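Local coordinates for oxidoreductase, short chain dehydrogenase/reductase family protein (PDB 5FYD) that reduces the 7-oxo group of 7-oxolithocholate to the 7beta-hydroxyl of ursodeoxycholate, using NADPH as the hydride donor, at residues A233-R236 against N237-V241; A246-T249 against E250-I254. One frame throughout, in Å; residues are numbered along the deposited sequence.

Interaction 1: A233-R236 against N237-V241; sequences AGQR and NKDSV
The guanidinium of Arg236 carries Ser240 OG over one face, 3.7 Å above its plane and offset toward the rim, and meets Asn237 OD1 at its edge; the Asn237 amide stands nearly upright to it, the planes 83° apart. This is the first turn of helix 235-247, with Gly234 as N-cap, where the chain leaves the last strand of the Rossmann-fold sheet. Arg236 NH1 donates in the guanidinium plane to Asn237 OD1 at 2.8 Å; CG lies anti to the backbone N (chi1 172°) and the chain bends at chi2, which turns NH1 back to the carbonyl oxygen of the Asn237 side chain. NH1 also bonds Gly200 O of the second subunit. Cut back to an alanine, this position would probably leave Asn237 OD1 without its guanidinium donor and Gly200 O of the second subunit without this bond. The other end of the buried Asn237 amide is held too, ND2 reaching Ala233 O at 2.9 Å, so both ends fix its rotation. On another side of the turn Lys238 NZ makes a salt bridge with Glu220 and bonds Ile232 O, adding a weak bond to Gly234 O. One water accepts from Lys238 NZ and donates to Gln235 OE1. Gln235 NE2, in turn, straddles the Asp239 carboxylate with two weak bonds, 3.0 Å to OD1 and 3.2 Å to OD2.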
loop_
_atom_site.group_PDB
_atom_site.type_symbol
_atom_site.label_atom_id
_atom_site.label_comp_id
_atom_site.label_asym_id
_atom_site.label_seq_id
_atom_site.Cartn_x
_atom_site.Cartn_y
_atom_site.Cartn_z
ATOM N N ALA A 233 4.476 -1.615 20.636
ATOM C CA ALA A 233 3.135 -1.013 20.692
ATOM C C ALA A 233 2.065 -2.077 20.641
ATOM O O ALA A 233 2.064 -2.923 19.753
ATOM C CB ALA A 233 2.944 -0.024 19.552
ATOM N N GLY A 234 1.165 -2.027 21.617
ATOM C CA GLY A 234 -0.014 -2.864 21.649
ATOM C C GLY A 234 0.239 -4.173 22.375
ATOM O O GLY A 234 1.283 -4.792 22.227
ATOM N N GLN A 235 -0.754 -4.613 23.142
ATOM C CA GLN A 235 -0.619 -5.825 23.942
ATOM C C GLN A 235 -0.422 -7.087 23.105
ATOM O O GLN A 235 0.458 -7.915 23.393
ATOM C CB GLN A 235 -1.829 -5.981 24.878
ATOM C CG GLN A 235 -1.639 -7.073 25.919
ATOM C CD GLN A 235 -0.441 -6.835 26.828
ATOM O OE1 GLN A 235 -0.253 -5.738 27.349
ATOM N NE2 GLN A 235 0.373 -7.855 27.019
ATOM N N ARG A 236 -1.243 -7.251 22.079
ATOM C CA ARG A 236 -1.162 -8.436 21.240
ATOM C C ARG A 236 0.226 -8.579 20.615
ATOM O O ARG A 236 0.742 -9.686 20.481
ATOM C CB ARG A 236 -2.235 -8.395 20.134
ATOM C CG ARG A 236 -2.120 -9.488 19.072
ATOM C CD ARG A 236 -1.238 -9.091 17.874
ATOM N NE ARG A 236 -1.003 -10.212 16.950
ATOM C CZ ARG A 236 -0.035 -10.284 16.028
ATOM N NH1 ARG A 236 0.865 -9.308 15.871
ATOM N NH2 ARG A 236 0.043 -11.368 15.255
ATOM N N ASN A 237 0.796 -7.458 20.164
ATOM C CA ASN A 237 2.123 -7.491 19.556
ATOM C C ASN A 237 3.183 -7.875 20.553
ATOM O O ASN A 237 4.069 -8.645 20.216
ATOM C CB ASN A 237 2.480 -6.140 18.943
ATOM C CG ASN A 237 1.670 -5.832 17.707
ATOM O OD1 ASN A 237 1.267 -6.741 16.977
ATOM N ND2 ASN A 237 1.437 -4.542 17.452
ATOM N N LYS A 238 3.097 -7.352 21.778
ATOM C CA LYS A 238 4.040 -7.732 22.834
ATOM C C LYS A 238 4.025 -9.238 23.082
ATOM O O LYS A 238 5.073 -9.893 23.168
ATOM C CB LYS A 238 3.729 -7.047 24.174
ATOM C CG LYS A 238 3.926 -5.552 24.236
ATOM C CD LYS A 238 3.366 -4.990 25.557
ATOM C CE LYS A 238 3.449 -3.461 25.628
ATOM N NZ LYS A 238 2.524 -2.821 24.667
ATOM N N ASP A 239 2.825 -9.761 23.222
ATOM C CA ASP A 239 2.645 -11.179 23.520
ATOM C C ASP A 239 3.031 -12.060 22.337
ATOM O O ASP A 239 3.560 -13.150 22.528
ATOM C CB ASP A 239 1.208 -11.460 23.929
ATOM C CG ASP A 239 0.803 -10.753 25.210
ATOM O OD1 ASP A 239 1.658 -10.435 26.067
ATOM O OD2 ASP A 239 -0.413 -10.528 25.375
ATOM N N SER A 240 2.778 -11.593 21.121
ATOM C CA SER A 240 3.163 -12.336 19.920
ATOM C C SER A 240 4.686 -12.439 19.832
ATOM O O SER A 240 5.233 -13.526 19.605
ATOM C CB SER A 240 2.609 -11.653 18.661
ATOM O OG SER A 240 2.933 -12.414 17.499
ATOM N N VAL A 241 5.364 -11.309 20.015
ATOM C CA VAL A 241 6.830 -11.310 20.022
ATOM C C VAL A 241 7.359 -12.228 21.119
ATOM O O VAL A 241 8.288 -13.011 20.895
ATOM C CB VAL A 241 7.422 -9.883 20.135
ATOM C CG1 VAL A 241 8.938 -9.940 20.347
ATOM C CG2 VAL A 241 7.124 -9.113 18.874
HETATM O O HOH W 1 0.188 -3.374 26.169
#

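Interaction 2: A246-T249 against E250-I254; sequences ANHT and EDEYI
His248, the first residue to leave helix 235-247, turns its imidazole against Glu252, four residues on. Its ND1 gives a nearly linear hydrogen bond to Glu252 OE1, 2.8 Å long with an N-H...O angle of 177°. The acceptor sits in the ring plane, at the imidazole edge, yet the ring approaches OE1 from above the carboxylate plane; the two planes are 63° apart. The same histidine ring meets Trp244 of the preceding helix at a slant, so the histidine touches a side chain of each helix. Thr249 follows as N-cap of helix 250-258. Its backbone N donates to Glu252 OE2 at 2.9 Å, again from above the carboxylate plane, so each oxygen of this carboxylate takes a separate donor and the group is gripped at both ends. Thr249 OG1 lies between its own backbone N and carbonyl carbon (chi1 62°), and from there accepts from Glu252 N at 3.1 Å; the aliphatic part of the glutamate packs against the same hydroxyl, CG coming within 3.3 Å of OG1. The first turn is closed by a weak backbone bond from Tyr253 N to Thr249 O, 3.4 Å long. The side chain of Tyr253 leads away from the cap, to stack on Trp244 and pack against helix 145-148. The reciprocal bonds of Thr249 and Glu252 make a capping box, extended by a His-carboxylate hydrogen bond at the break between the last two helices.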
loop_
_atom_site.group_PDB
_atom_site.type_symbol
_atom_site.label_atom_id
_atom_site.label_comp_id
_atom_site.label_asym_id
_atom_site.label_seq_id
_atom_site.Cartn_x
_atom_site.Cartn_y
_atom_site.Cartn_z
ATOM N N ALA A 246 10.115 -17.040 23.012
ATOM C CA ALA A 246 10.159 -18.025 24.085
ATOM C C ALA A 246 9.943 -19.448 23.591
ATOM O O ALA A 246 10.537 -20.387 24.150
ATOM C CB ALA A 246 9.129 -17.682 25.146
ATOM N N ASN A 247 9.110 -19.618 22.564
ATOM C CA ASN A 247 8.636 -20.956 22.178
ATOM C C ASN A 247 9.080 -21.456 20.815
ATOM O O ASN A 247 8.688 -22.551 20.409
ATOM C CB ASN A 247 7.110 -20.980 22.251
ATOM C CG ASN A 247 6.599 -20.616 23.626
ATOM O OD1 ASN A 247 7.199 -20.990 24.625
ATOM N ND2 ASN A 247 5.517 -19.878 23.684
ATOM N N HIS A 248 9.874 -20.670 20.087
ATOM C CA HIS A 248 10.283 -21.051 18.744
ATOM C C HIS A 248 11.730 -20.704 18.543
ATOM O O HIS A 248 12.271 -19.838 19.226
ATOM C CB HIS A 248 9.433 -20.321 17.696
ATOM C CG HIS A 248 7.980 -20.641 17.793
ATOM N ND1 HIS A 248 7.411 -21.705 17.131
ATOM C CD2 HIS A 248 6.984 -20.070 18.513
ATOM C CE1 HIS A 248 6.120 -21.756 17.408
ATOM N NE2 HIS A 248 5.838 -20.785 18.256
ATOM N N THR A 249 12.361 -21.375 17.598
ATOM C CA THR A 249 13.729 -21.038 17.245
ATOM C C THR A 249 13.689 -19.754 16.428
ATOM O O THR A 249 12.647 -19.361 15.900
ATOM C CB THR A 249 14.389 -22.132 16.396
ATOM O OG1 THR A 249 13.672 -22.266 15.163
ATOM C CG2 THR A 249 14.406 -23.458 17.166
ATOM N N GLU A 250 14.848 -19.122 16.301
ATOM C CA GLU A 250 14.975 -17.971 15.417
ATOM C C GLU A 250 14.594 -18.337 13.990
ATOM O O GLU A 250 13.889 -17.581 13.326
ATOM C CB GLU A 250 16.399 -17.409 15.470
ATOM C CG GLU A 250 16.620 -16.127 14.683
ATOM C CD GLU A 250 16.016 -14.867 15.279
ATOM O OE1 GLU A 250 15.178 -14.963 16.205
ATOM O OE2 GLU A 250 16.401 -13.747 14.805
ATOM N N ASP A 251 15.075 -19.486 13.519
ATOM C CA ASP A 251 14.758 -19.943 12.169
ATOM C C ASP A 251 13.258 -20.079 11.906
ATOM O O ASP A 251 12.779 -19.730 10.823
ATOM C CB ASP A 251 15.457 -21.276 11.891
ATOM C CG ASP A 251 16.934 -21.120 11.586
ATOM O OD1 ASP A 251 17.514 -20.025 11.747
ATOM O OD2 ASP A 251 17.533 -22.131 11.169
ATOM N N GLU A 252 12.506 -20.583 12.892
ATOM C CA GLU A 252 11.065 -20.713 12.719
ATOM C C GLU A 252 10.400 -19.372 12.481
ATOM O O GLU A 252 9.481 -19.259 11.693
ATOM C CB GLU A 252 10.425 -21.361 13.952
ATOM C CG GLU A 252 10.604 -22.865 14.069
ATOM C CD GLU A 252 9.962 -23.314 15.363
ATOM O OE1 GLU A 252 8.723 -23.456 15.384
ATOM O OE2 GLU A 252 10.631 -23.369 16.382
ATOM N N TYR A 253 10.866 -18.355 13.201
ATOM C CA TYR A 253 10.310 -17.009 13.110
ATOM C C TYR A 253 10.627 -16.407 11.739
ATOM O O TYR A 253 9.749 -15.846 11.077
ATOM C CB TYR A 253 10.889 -16.152 14.230
ATOM C CG TYR A 253 10.146 -14.882 14.590
ATOM C CD1 TYR A 253 8.931 -14.508 13.988
ATOM C CD2 TYR A 253 10.660 -14.061 15.571
ATOM C CE1 TYR A 253 8.285 -13.346 14.376
ATOM C CE2 TYR A 253 10.026 -12.904 15.952
ATOM C CZ TYR A 253 8.843 -12.553 15.368
ATOM O OH TYR A 253 8.233 -11.388 15.809
ATOM N N ILE A 254 11.867 -16.558 11.304
ATOM C CA ILE A 254 12.290 -16.068 9.978
ATOM C C ILE A 254 11.462 -16.750 8.890
ATOM O O ILE A 254 10.921 -16.097 7.989
ATOM C CB ILE A 254 13.791 -16.366 9.726
ATOM C CG1 ILE A 254 14.652 -15.579 10.723
ATOM C CG2 ILE A 254 14.190 -16.064 8.276
ATOM C CD1 ILE A 254 16.060 -16.130 10.840
#

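Interactions 1 and 2 follow in series, one at the start of helix 235-247 and the other at the turn leaving it, with centres about 16 Å apart. They touch through Val241 CG2 and Tyr253 OH, 4.0 Å apart, where helix 250-258 folds back toward the earlier one. Interaction 1 holds Ser240, which binds NADP(+); interaction 2 approaches it through Tyr253, whose side chain is about 6 Å from that of Ser240. The side chain of Ser143, the inferred transition-state stabilizer, is about 9 Å from those of both Asn237 and Tyr253. Interaction 2 and the 237-241 half of interaction 1 fall within the C-terminal 27 residues, whose deletion abolishes activity.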